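PDB 4JZ5: Gp26 from Listeria phage P40, which probably hydrolyses glycosidic bonds in the peptidoglycan of Listeria cell walls, as a phage endolysin whose catalytic domain belongs to glycosyl hydrolase family 25. Local coordinates for residues L26-W31 / S205-N210; Y81-G86 / E120-S125; L168-R173 / L191-S196. All blocks are in the same frame, centred on the assembly; numbering follows the deposited sequence. Where two conformers were deposited one is given.

Contact 1 of 3, residues L26-W31 / S205-N210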
loop_
_atom_site.group_PDB
_atom_site.type_symbol
_atom_site.label_atom_id
_atom_site.label_comp_id
_atom_site.label_asym_id
_atom_site.label_seq_id
_atom_site.Cartn_x
_atom_site.Cartn_y
_atom_site.Cartn_z
ATOM N N LEU A 26 -2.347 5.257 -7.360
ATOM C CA LEU A 26 -3.386 5.429 -6.350
ATOM C C LEU A 26 -3.303 4.354 -5.296
ATOM O O LEU A 26 -2.806 3.263 -5.558
ATOM C CB LEU A 26 -4.774 5.344 -6.983
ATOM C CG LEU A 26 -5.095 6.329 -8.092
ATOM C CD1 LEU A 26 -6.526 6.137 -8.555
ATOM C CD2 LEU A 26 -4.827 7.753 -7.643
ATOM N N ASP A 27 -3.827 4.640 -4.113
ATOM C CA ASP A 27 -4.178 3.575 -3.190
ATOM C C ASP A 27 -5.623 3.771 -2.766
ATOM O O ASP A 27 -6.071 4.903 -2.571
ATOM C CB ASP A 27 -3.201 3.466 -2.004
ATOM C CG ASP A 27 -3.127 4.708 -1.170
ATOM O OD1 ASP A 27 -2.282 5.568 -1.453
ATOM O OD2 ASP A 27 -3.901 4.778 -0.186
ATOM N N ILE A 28 -6.359 2.666 -2.687
ATOM C CA ILE A 28 -7.790 2.667 -2.422
ATOM C C ILE A 28 -8.139 1.570 -1.424
ATOM O O ILE A 28 -7.368 0.632 -1.174
ATOM C CB ILE A 28 -8.624 2.520 -3.720
ATOM C CG1 ILE A 28 -8.323 1.188 -4.411
ATOM C CG2 ILE A 28 -8.367 3.688 -4.643
ATOM C CD1 ILE A 28 -9.195 0.916 -5.634
ATOM N N SER A 29 -9.337 1.704 -0.870
ATOM C CA SER A 29 -9.834 0.810 0.152
ATOM C C SER A 29 -11.355 0.855 0.129
ATOM O O SER A 29 -11.967 1.334 -0.822
ATOM C CB SER A 29 -9.336 1.245 1.532
ATOM O OG SER A 29 -9.971 2.448 1.925
ATOM N N LYS A 30 -11.966 0.388 1.204
ATOM C CA LYS A 30 -13.417 0.482 1.330
ATOM C C LYS A 30 -13.904 1.929 1.306
ATOM O O LYS A 30 -15.091 2.171 1.068
ATOM C CB LYS A 30 -13.894 -0.210 2.612
ATOM C CG LYS A 30 -13.496 0.486 3.880
ATOM C CD LYS A 30 -14.597 1.397 4.365
ATOM C CE LYS A 30 -14.908 1.129 5.821
ATOM N NZ LYS A 30 -16.145 1.829 6.258
ATOM N N TRP A 31 -13.016 2.886 1.554
ATOM C CA TRP A 31 -13.401 4.293 1.528
ATOM C C TRP A 31 -13.636 4.823 0.115
ATOM O O TRP A 31 -14.119 5.943 -0.057
ATOM C CB TRP A 31 -12.343 5.120 2.255
ATOM C CG TRP A 31 -12.293 4.798 3.708
ATOM C CD1 TRP A 31 -11.296 4.162 4.374
ATOM C CD2 TRP A 31 -13.305 5.081 4.674
ATOM N NE1 TRP A 31 -11.616 4.035 5.706
ATOM C CE2 TRP A 31 -12.849 4.590 5.913
ATOM C CE3 TRP A 31 -14.557 5.702 4.612
ATOM C CZ2 TRP A 31 -13.599 4.704 7.083
ATOM C CZ3 TRP A 31 -15.300 5.813 5.774
ATOM C CH2 TRP A 31 -14.817 5.318 6.993
ATOM N N SER A 205 -15.077 9.970 -4.251
ATOM C CA SER A 205 -14.495 10.207 -2.945
ATOM C C SER A 205 -13.066 10.739 -2.987
ATOM O O SER A 205 -12.333 10.487 -3.941
ATOM C CB SER A 205 -14.471 8.875 -2.202
ATOM O OG SER A 205 -15.486 8.016 -2.686
ATOM N N PRO A 206 -12.640 11.438 -1.923
ATOM C CA PRO A 206 -11.224 11.803 -1.884
ATOM C C PRO A 206 -10.388 10.542 -2.025
ATOM O O PRO A 206 -10.787 9.484 -1.524
ATOM C CB PRO A 206 -11.055 12.420 -0.499
ATOM C CG PRO A 206 -12.454 12.783 -0.055
ATOM C CD PRO A 206 -13.367 11.821 -0.703
ATOM N N VAL A 207 -9.275 10.643 -2.725
ATOM C CA VAL A 207 -8.428 9.494 -2.907
ATOM C C VAL A 207 -6.981 9.877 -2.646
ATOM O O VAL A 207 -6.508 10.962 -2.963
ATOM C CB VAL A 207 -8.629 8.860 -4.302
ATOM C CG1 VAL A 207 -8.183 9.785 -5.401
ATOM C CG2 VAL A 207 -7.930 7.501 -4.386
ATOM N N ASP A 208 -6.263 8.929 -2.055
ATOM C CA ASP A 208 -4.824 9.044 -1.861
ATOM C C ASP A 208 -4.097 8.964 -3.189
ATOM O O ASP A 208 -4.308 8.015 -3.977
ATOM C CB ASP A 208 -4.293 7.888 -1.009
ATOM C CG ASP A 208 -4.744 7.919 0.433
ATOM O OD1 ASP A 208 -5.223 8.943 0.950
ATOM O OD2 ASP A 208 -4.583 6.849 1.102
ATOM N N MET A 209 -3.211 9.924 -3.429
ATOM C CA MET A 209 -2.413 9.964 -4.648
ATOM C C MET A 209 -0.945 9.900 -4.314
ATOM O O MET A 209 -0.492 10.429 -3.297
ATOM C CB MET A 209 -2.725 11.212 -5.449
ATOM C CG MET A 209 -4.150 11.192 -5.957
ATOM S SD MET A 209 -4.566 12.614 -6.971
ATOM C CE MET A 209 -3.815 12.262 -8.543
ATOM N N ASN A 210 -0.211 9.233 -5.199
ATOM C CA ASN A 210 1.188 8.915 -5.001
ATOM C C ASN A 210 1.949 9.153 -6.296
ATOM O O ASN A 210 1.386 9.060 -7.388
ATOM C CB ASN A 210 1.402 7.438 -4.602
ATOM C CG ASN A 210 0.549 6.990 -3.433
ATOM O OD1 ASN A 210 0.991 6.994 -2.301
ATOM N ND2 ASN A 210 -0.672 6.570 -3.720
HETATM O O HOH W 1 -7.388 6.562 -0.882
HETATM O O HOH W 2 -12.541 8.537 0.419
#
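The carboxylate of D27 and the amide of N210 meet with their planes 55° apart, through one nearly straight bond. ND2 of N210 donates to OD1 of D27 at 3.0 Å, with the oxygen lying in the amide plane. OD1 accepts through its anti lone pair, the one turned away from OD2, and accepts a second hydrogen bond from NE2 of Q193. An asparagine suits this place because both ends of its amide are used: ND2 also donates to the carbonyl of V25, while OD1 accepts from the indole of W170. The carboxylate of D208 is turned 50° against that of D27, its OD2 2.5 Å from OD2 of D27, and CB of D208 comes within 3.1 Å of OD1 of D27. With CG of D27 set between its own backbone N and carbonyl carbon (chi1 60°), the acid group reaches across to strand 206-211. Strands 25-28 and 206-211 are the first and last of the eight-stranded barrel of family 25 lysozymes, closed here by an antiparallel pairing. The seam opens along its length: CA atoms of L26 and M209 are 4.9 Å apart, those of I28 and V207 6.9 Å. The bond from D27 N to D208 O is weak. A water bridges D27 O and D208 N. On the face turned from D27 and D208, L26 CD2 packs against M209 CG at 3.9 Å. CG2 of I28 meets CG2 of V207 at 3.8 Å; each pair lies side by side, pointing the same way. Another water joins the carbonyls of W31 and P206.

Contact 2 of 3, residues Y81-G86 / E120-S125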
loop_
_atom_site.group_PDB
_atom_site.type_symbol
_atom_site.label_atom_id
_atom_site.label_comp_id
_atom_site.label_asym_id
_atom_site.label_seq_id
_atom_site.Cartn_x
_atom_site.Cartn_y
_atom_site.Cartn_z
ATOM N N TYR A 81 -3.222 -2.972 6.815
ATOM C CA TYR A 81 -3.200 -1.989 7.888
ATOM C C TYR A 81 -2.929 -2.710 9.204
ATOM O O TYR A 81 -3.773 -3.459 9.715
ATOM C CB TYR A 81 -4.523 -1.204 7.957
ATOM C CG TYR A 81 -4.425 -0.056 8.930
ATOM C CD1 TYR A 81 -4.619 -0.252 10.289
ATOM C CD2 TYR A 81 -4.059 1.209 8.500
ATOM C CE1 TYR A 81 -4.501 0.791 11.185
ATOM C CE2 TYR A 81 -3.946 2.266 9.400
ATOM C CZ TYR A 81 -4.143 2.036 10.735
ATOM O OH TYR A 81 -4.018 3.078 11.629
ATOM N N ALA A 82 -1.734 -2.507 9.736
ATOM C CA ALA A 82 -1.267 -3.261 10.892
ATOM C C ALA A 82 -1.875 -2.825 12.216
ATOM O O ALA A 82 -1.966 -1.629 12.498
ATOM C CB ALA A 82 0.230 -3.139 10.994
ATOM N N LEU A 83 -2.225 -3.815 13.030
ATOM C CA LEU A 83 -2.745 -3.611 14.379
ATOM C C LEU A 83 -2.148 -4.637 15.348
ATOM O O LEU A 83 -2.722 -4.925 16.391
ATOM C CB LEU A 83 -4.266 -3.743 14.374
ATOM C CG LEU A 83 -4.975 -2.625 13.609
ATOM C CD1 LEU A 83 -6.444 -2.949 13.388
ATOM C CD2 LEU A 83 -4.827 -1.295 14.320
ATOM N N PHE A 84 -0.975 -5.180 15.031
ATOM C CA PHE A 84 -0.534 -6.374 15.740
ATOM C C PHE A 84 -0.021 -6.123 17.154
ATOM O O PHE A 84 0.570 -5.087 17.462
ATOM C CB PHE A 84 0.446 -7.231 14.912
ATOM C CG PHE A 84 1.550 -6.476 14.207
ATOM C CD1 PHE A 84 2.592 -5.889 14.911
ATOM C CD2 PHE A 84 1.586 -6.423 12.832
ATOM C CE1 PHE A 84 3.625 -5.246 14.242
ATOM C CE2 PHE A 84 2.634 -5.800 12.163
ATOM C CZ PHE A 84 3.648 -5.209 12.865
ATOM N N GLU A 85 -0.258 -7.108 18.008
ATOM C CA GLU A 85 0.083 -7.018 19.422
ATOM C C GLU A 85 1.508 -7.464 19.741
ATOM O O GLU A 85 1.965 -7.276 20.867
ATOM C CB GLU A 85 -0.908 -7.855 20.249
ATOM C CG GLU A 85 -2.334 -7.300 20.209
ATOM C CD GLU A 85 -3.305 -7.997 21.135
ATOM O OE1 GLU A 85 -2.914 -8.986 21.799
ATOM O OE2 GLU A 85 -4.471 -7.520 21.234
ATOM N N GLY A 86 2.199 -8.051 18.764
ATOM C CA GLY A 86 3.468 -8.706 19.006
ATOM C C GLY A 86 3.291 -10.210 19.017
ATOM O O GLY A 86 2.182 -10.718 18.900
ATOM N N GLU A 120 0.383 3.090 13.490
ATOM C CA GLU A 120 0.010 3.200 14.897
ATOM C C GLU A 120 0.594 1.983 15.586
ATOM O O GLU A 120 0.987 1.023 14.928
ATOM C CB GLU A 120 -1.509 3.282 15.085
ATOM C CG GLU A 120 -2.293 2.039 14.683
ATOM C CD GLU A 120 -3.772 2.176 15.014
ATOM O OE1 GLU A 120 -4.140 1.982 16.195
ATOM O OE2 GLU A 120 -4.573 2.503 14.099
ATOM N N VAL A 121 0.671 2.034 16.908
ATOM C CA VAL A 121 1.310 0.972 17.672
ATOM C C VAL A 121 0.322 0.315 18.621
ATOM O O VAL A 121 -0.295 0.989 19.442
ATOM C CB VAL A 121 2.507 1.501 18.474
ATOM C CG1 VAL A 121 3.179 0.360 19.220
ATOM C CG2 VAL A 121 3.498 2.208 17.550
ATOM N N LYS A 122 0.142 -0.990 18.471
ATOM C CA LYS A 122 -0.744 -1.770 19.330
ATOM C C LYS A 122 0.054 -2.835 20.086
ATOM O O LYS A 122 -0.517 -3.708 20.745
ATOM C CB LYS A 122 -1.860 -2.442 18.521
ATOM C CG LYS A 122 -2.746 -1.468 17.733
ATOM C CD LYS A 122 -3.476 -0.451 18.618
ATOM C CE LYS A 122 -4.607 -1.063 19.442
ATOM N NZ LYS A 122 -5.725 -1.567 18.606
ATOM N N LEU A 123 1.377 -2.776 19.998
ATOM C CA LEU A 123 2.217 -3.784 20.637
ATOM C C LEU A 123 1.970 -3.820 22.133
ATOM O O LEU A 123 1.973 -2.779 22.788
ATOM C CB LEU A 123 3.697 -3.475 20.409
ATOM C CG LEU A 123 4.202 -3.506 18.974
ATOM C CD1 LEU A 123 5.678 -3.114 18.940
ATOM C CD2 LEU A 123 3.992 -4.873 18.349
ATOM N N LYS A 124 1.785 -5.012 22.694
ATOM C CA LYS A 124 1.674 -5.146 24.144
ATOM C C LYS A 124 3.036 -4.925 24.805
ATOM O O LYS A 124 3.132 -4.491 25.951
ATOM C CB LYS A 124 1.116 -6.514 24.541
ATOM C CG LYS A 124 -0.296 -6.799 24.052
ATOM C CD LYS A 124 -1.318 -5.856 24.644
ATOM C CE LYS A 124 -2.735 -6.269 24.265
ATOM N NZ LYS A 124 -3.715 -5.220 24.639
ATOM N N SER A 125 4.081 -5.249 24.064
ATOM C CA SER A 125 5.451 -4.962 24.441
ATOM C C SER A 125 6.261 -5.170 23.180
ATOM O O SER A 125 5.736 -5.673 22.182
ATOM C CB SER A 125 5.923 -5.906 25.546
ATOM O OG SER A 125 5.920 -7.246 25.096
HETATM O O HOH W 3 -0.367 -1.329 14.781
HETATM O O HOH W 4 -4.880 -4.270 18.048
HETATM O O HOH W 5 1.283 -2.661 16.431
#
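Y81 holds its ring carbon CG anti to the backbone nitrogen (chi1 -172°), while E120 tucks CG between its own nitrogen and carbonyl carbon (chi1 65°) and then runs out extended; together these torsions bring OE2 of the carboxylate to the hydroxyl edge of the ring, the two side chains crossing at about a right angle. The hydroxyl OH of Y81 donates to OE2 of E120 at 2.6 Å, which accepts through its anti lone pair, the one away from OE1; ring and carboxylate planes stand 87° apart. L83 adds an apolar wall beside the acid, its CD2 3.7 Å from CD of E120. F84 first leads away from 120-125, but the edge of its ring returns to meet CD2 of L123 (CD1 to CD2 3.8 Å), and the ring also meets that of Y118.

These are neighbouring beta-alpha loops at the C-terminal ends of strands 76-81 and 114-117, leading into helices 87-106 and 128-143. They run almost parallel, and one direct backbone hydrogen bond joins them, K124 N to E85 O at 2.9 Å. G86 comes next, with a positive phi that glycine adopts easily. Elsewhere water links A82 O with E120 O, F84 O with K122 N, and L83 O with NZ of the coiled K122 chain. E85 and K124 lie alongside, OE2 to NZ 4.2 Å, too far for a salt bridge. The chemistry implies a hydrated surface seam held by one short phenol-carboxylate bond, one direct backbone bond, bridging water and apolar packing, the charge attraction probably a loose addition.

Contact 3 of 3, residues L168-R173 / L191-S196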
loop_
_atom_site.group_PDB
_atom_site.type_symbol
_atom_site.label_atom_id
_atom_site.label_comp_id
_atom_site.label_asym_id
_atom_site.label_seq_id
_atom_site.Cartn_x
_atom_site.Cartn_y
_atom_site.Cartn_z
ATOM N N LEU A 168 10.499 -1.716 -0.618
ATOM C CA LEU A 168 10.076 -0.433 -1.170
ATOM C C LEU A 168 9.631 0.545 -0.086
ATOM O O LEU A 168 8.750 0.240 0.705
ATOM C CB LEU A 168 8.947 -0.646 -2.178
ATOM C CG LEU A 168 8.766 0.486 -3.193
ATOM C CD1 LEU A 168 8.292 -0.069 -4.540
ATOM C CD2 LEU A 168 7.787 1.531 -2.690
ATOM N N ARG A 169 10.265 1.713 -0.066
ATOM C CA ARG A 169 9.927 2.768 0.888
ATOM C C ARG A 169 8.764 3.621 0.391
ATOM O O ARG A 169 8.915 4.396 -0.556
ATOM C CB ARG A 169 11.130 3.678 1.109
ATOM C CG ARG A 169 12.367 2.994 1.669
ATOM C CD ARG A 169 13.609 3.873 1.543
ATOM N NE ARG A 169 13.528 5.127 2.294
ATOM C CZ ARG A 169 13.919 5.292 3.553
ATOM N NH1 ARG A 169 14.444 4.296 4.250
ATOM N NH2 ARG A 169 13.787 6.486 4.114
ATOM N N TRP A 170 7.618 3.466 1.042
ATOM C CA TRP A 170 6.399 4.177 0.689
ATOM C C TRP A 170 6.135 5.168 1.823
ATOM O O TRP A 170 5.771 4.779 2.937
ATOM C CB TRP A 170 5.275 3.162 0.506
ATOM C CG TRP A 170 3.980 3.724 0.025
ATOM C CD1 TRP A 170 3.725 4.992 -0.418
ATOM C CD2 TRP A 170 2.747 3.015 -0.056
ATOM N NE1 TRP A 170 2.413 5.102 -0.776
ATOM C CE2 TRP A 170 1.784 3.906 -0.557
ATOM C CE3 TRP A 170 2.357 1.708 0.259
ATOM C CZ2 TRP A 170 0.460 3.536 -0.742
ATOM C CZ3 TRP A 170 1.046 1.342 0.065
ATOM C CH2 TRP A 170 0.107 2.254 -0.418
ATOM N N VAL A 171 6.384 6.444 1.551
ATOM C CA VAL A 171 6.393 7.467 2.590
ATOM C C VAL A 171 5.343 8.531 2.308
ATOM O O VAL A 171 5.265 9.055 1.196
ATOM C CB VAL A 171 7.775 8.135 2.701
ATOM C CG1 VAL A 171 7.812 9.085 3.889
ATOM C CG2 VAL A 171 8.878 7.084 2.831
ATOM N N ALA A 172 4.540 8.841 3.323
ATOM C CA ALA A 172 3.511 9.865 3.202
ATOM C C ALA A 172 3.969 11.206 3.741
ATOM O O ALA A 172 4.551 11.295 4.826
ATOM C CB ALA A 172 2.252 9.428 3.916
ATOM N N ARG A 173 3.665 12.249 2.979
ATOM C CA ARG A 173 3.830 13.628 3.436
ATOM C C ARG A 173 2.926 14.488 2.581
ATOM O O ARG A 173 3.105 14.534 1.364
ATOM C CB ARG A 173 5.275 14.099 3.313
ATOM C CG ARG A 173 5.510 15.519 3.853
ATOM C CD ARG A 173 5.237 15.603 5.349
ATOM N NE ARG A 173 5.419 16.956 5.871
ATOM C CZ ARG A 173 6.587 17.486 6.233
ATOM N NH1 ARG A 173 7.714 16.796 6.147
ATOM N NH2 ARG A 173 6.630 18.732 6.684
ATOM N N LEU A 191 8.190 5.548 -3.191
ATOM C CA LEU A 191 6.839 5.972 -3.554
ATOM C C LEU A 191 6.401 7.021 -2.528
ATOM O O LEU A 191 6.526 6.789 -1.334
ATOM C CB LEU A 191 5.909 4.765 -3.519
ATOM C CG LEU A 191 4.458 4.963 -3.967
ATOM C CD1 LEU A 191 4.358 5.393 -5.423
ATOM C CD2 LEU A 191 3.658 3.678 -3.744
ATOM N N TRP A 192 5.925 8.179 -2.994
ATOM C CA TRP A 192 5.540 9.302 -2.134
ATOM C C TRP A 192 4.034 9.475 -2.194
ATOM O O TRP A 192 3.482 9.743 -3.259
ATOM C CB TRP A 192 6.243 10.562 -2.623
ATOM C CG TRP A 192 5.786 11.885 -2.069
ATOM C CD1 TRP A 192 5.220 12.162 -0.862
ATOM C CD2 TRP A 192 5.906 13.124 -2.751
ATOM N NE1 TRP A 192 4.963 13.522 -0.762
ATOM C CE2 TRP A 192 5.384 14.131 -1.914
ATOM C CE3 TRP A 192 6.395 13.478 -4.005
ATOM C CZ2 TRP A 192 5.334 15.473 -2.300
ATOM C CZ3 TRP A 192 6.350 14.806 -4.385
ATOM C CH2 TRP A 192 5.828 15.786 -3.533
ATOM N N GLN A 193 3.383 9.282 -1.056
ATOM C CA GLN A 193 1.956 9.586 -0.927
ATOM C C GLN A 193 1.825 11.060 -0.580
ATOM O O GLN A 193 2.149 11.472 0.529
ATOM C CB GLN A 193 1.308 8.714 0.123
ATOM C CG GLN A 193 -0.201 8.714 0.055
ATOM C CD GLN A 193 -0.766 7.936 1.203
ATOM O OE1 GLN A 193 -0.637 8.340 2.358
ATOM N NE2 GLN A 193 -1.331 6.775 0.918
ATOM N N TYR A 194 1.403 11.852 -1.565
ATOM C CA TYR A 194 1.512 13.298 -1.458
ATOM C C TYR A 194 0.220 14.009 -1.067
ATOM O O TYR A 194 0.239 15.192 -0.734
ATOM C CB TYR A 194 2.092 13.897 -2.737
ATOM C CG TYR A 194 1.301 13.678 -4.007
ATOM C CD1 TYR A 194 0.202 14.466 -4.305
ATOM C CD2 TYR A 194 1.686 12.714 -4.933
ATOM C CE1 TYR A 194 -0.496 14.288 -5.464
ATOM C CE2 TYR A 194 0.990 12.541 -6.108
ATOM C CZ TYR A 194 -0.093 13.336 -6.377
ATOM O OH TYR A 194 -0.770 13.149 -7.561
ATOM N N THR A 195 -0.903 13.301 -1.095
ATOM C CA THR A 195 -2.164 13.864 -0.647
ATOM C C THR A 195 -3.133 12.749 -0.296
ATOM O O THR A 195 -3.019 11.634 -0.831
ATOM C CB THR A 195 -2.793 14.782 -1.739
ATOM O OG1 THR A 195 -3.926 15.480 -1.220
ATOM C CG2 THR A 195 -3.219 13.997 -2.963
ATOM N N SER A 196 -4.072 13.066 0.591
ATOM C CA SER A 196 -5.206 12.202 0.884
ATOM C C SER A 196 -6.485 12.759 0.259
ATOM O O SER A 196 -7.561 12.179 0.442
ATOM C CB SER A 196 -5.400 12.060 2.392
ATOM O OG SER A 196 -5.859 13.269 2.994
HETATM O O HOH W 6 2.687 16.706 -0.648
#
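The carbonyl oxygen of R173 is gripped by the indole N-H of W192, NE1 to O 3.0 Å; a water also lies 3.0 Å from R173 O, and CA of Y194 makes a CA-H...O contact with it at 3.5 Å. The indole N-H points along a lone pair in the carbonyl plane, and the oxygen lies only 13° out of the indole plane, so the bond helps set the turn of the ring. Tryptophan suits the place by pairing a broad apolar surface, with CB of Y194 over the rim of one face, with a donor at its edge. Four backbone bonds zip the parallel strands, among them V171 N to L191 O at 2.9 Å. On the opposite face of the sheet, CD2 of L191 sits above the five-membered ring of W170, 3.5 Å from its centroid and 9° off the normal, a close CH-pi contact. Next along, CB of the small A172 is 3.5 Å from OE1 of Q193, which is hydrogen-bonded to the hydroxyls of Y174 and Y150. W170, A172, L191 and Q193 thus line the barrel's interior, whereas V171 and W192 point outward. Strand 147-152 flanks 169-172, strand 206-211 flanks 191-195, and L168 touches helix 214-220.

Overall arrangement
All three contacts belong to one barrel. Contacts 1 and 3 are neighbours in its sheet, their centres 12 Å apart, since strands 191-195 and 206-211 lie side by side; polar side chains of the two contacts join inside the barrel. Contact 2 stands off at the surface, 24 Å from contact 1 and 21 Å from contact 3 between centres, in loops that extend strands 76-81 and 114-117. Along the chain, contact 1 joins the first strand to the last and spans the others; contact 2 closes before contact 3 opens. The pairing of strands 25-28 and 206-211 thus closes the barrel, bringing together residues far apart in sequence.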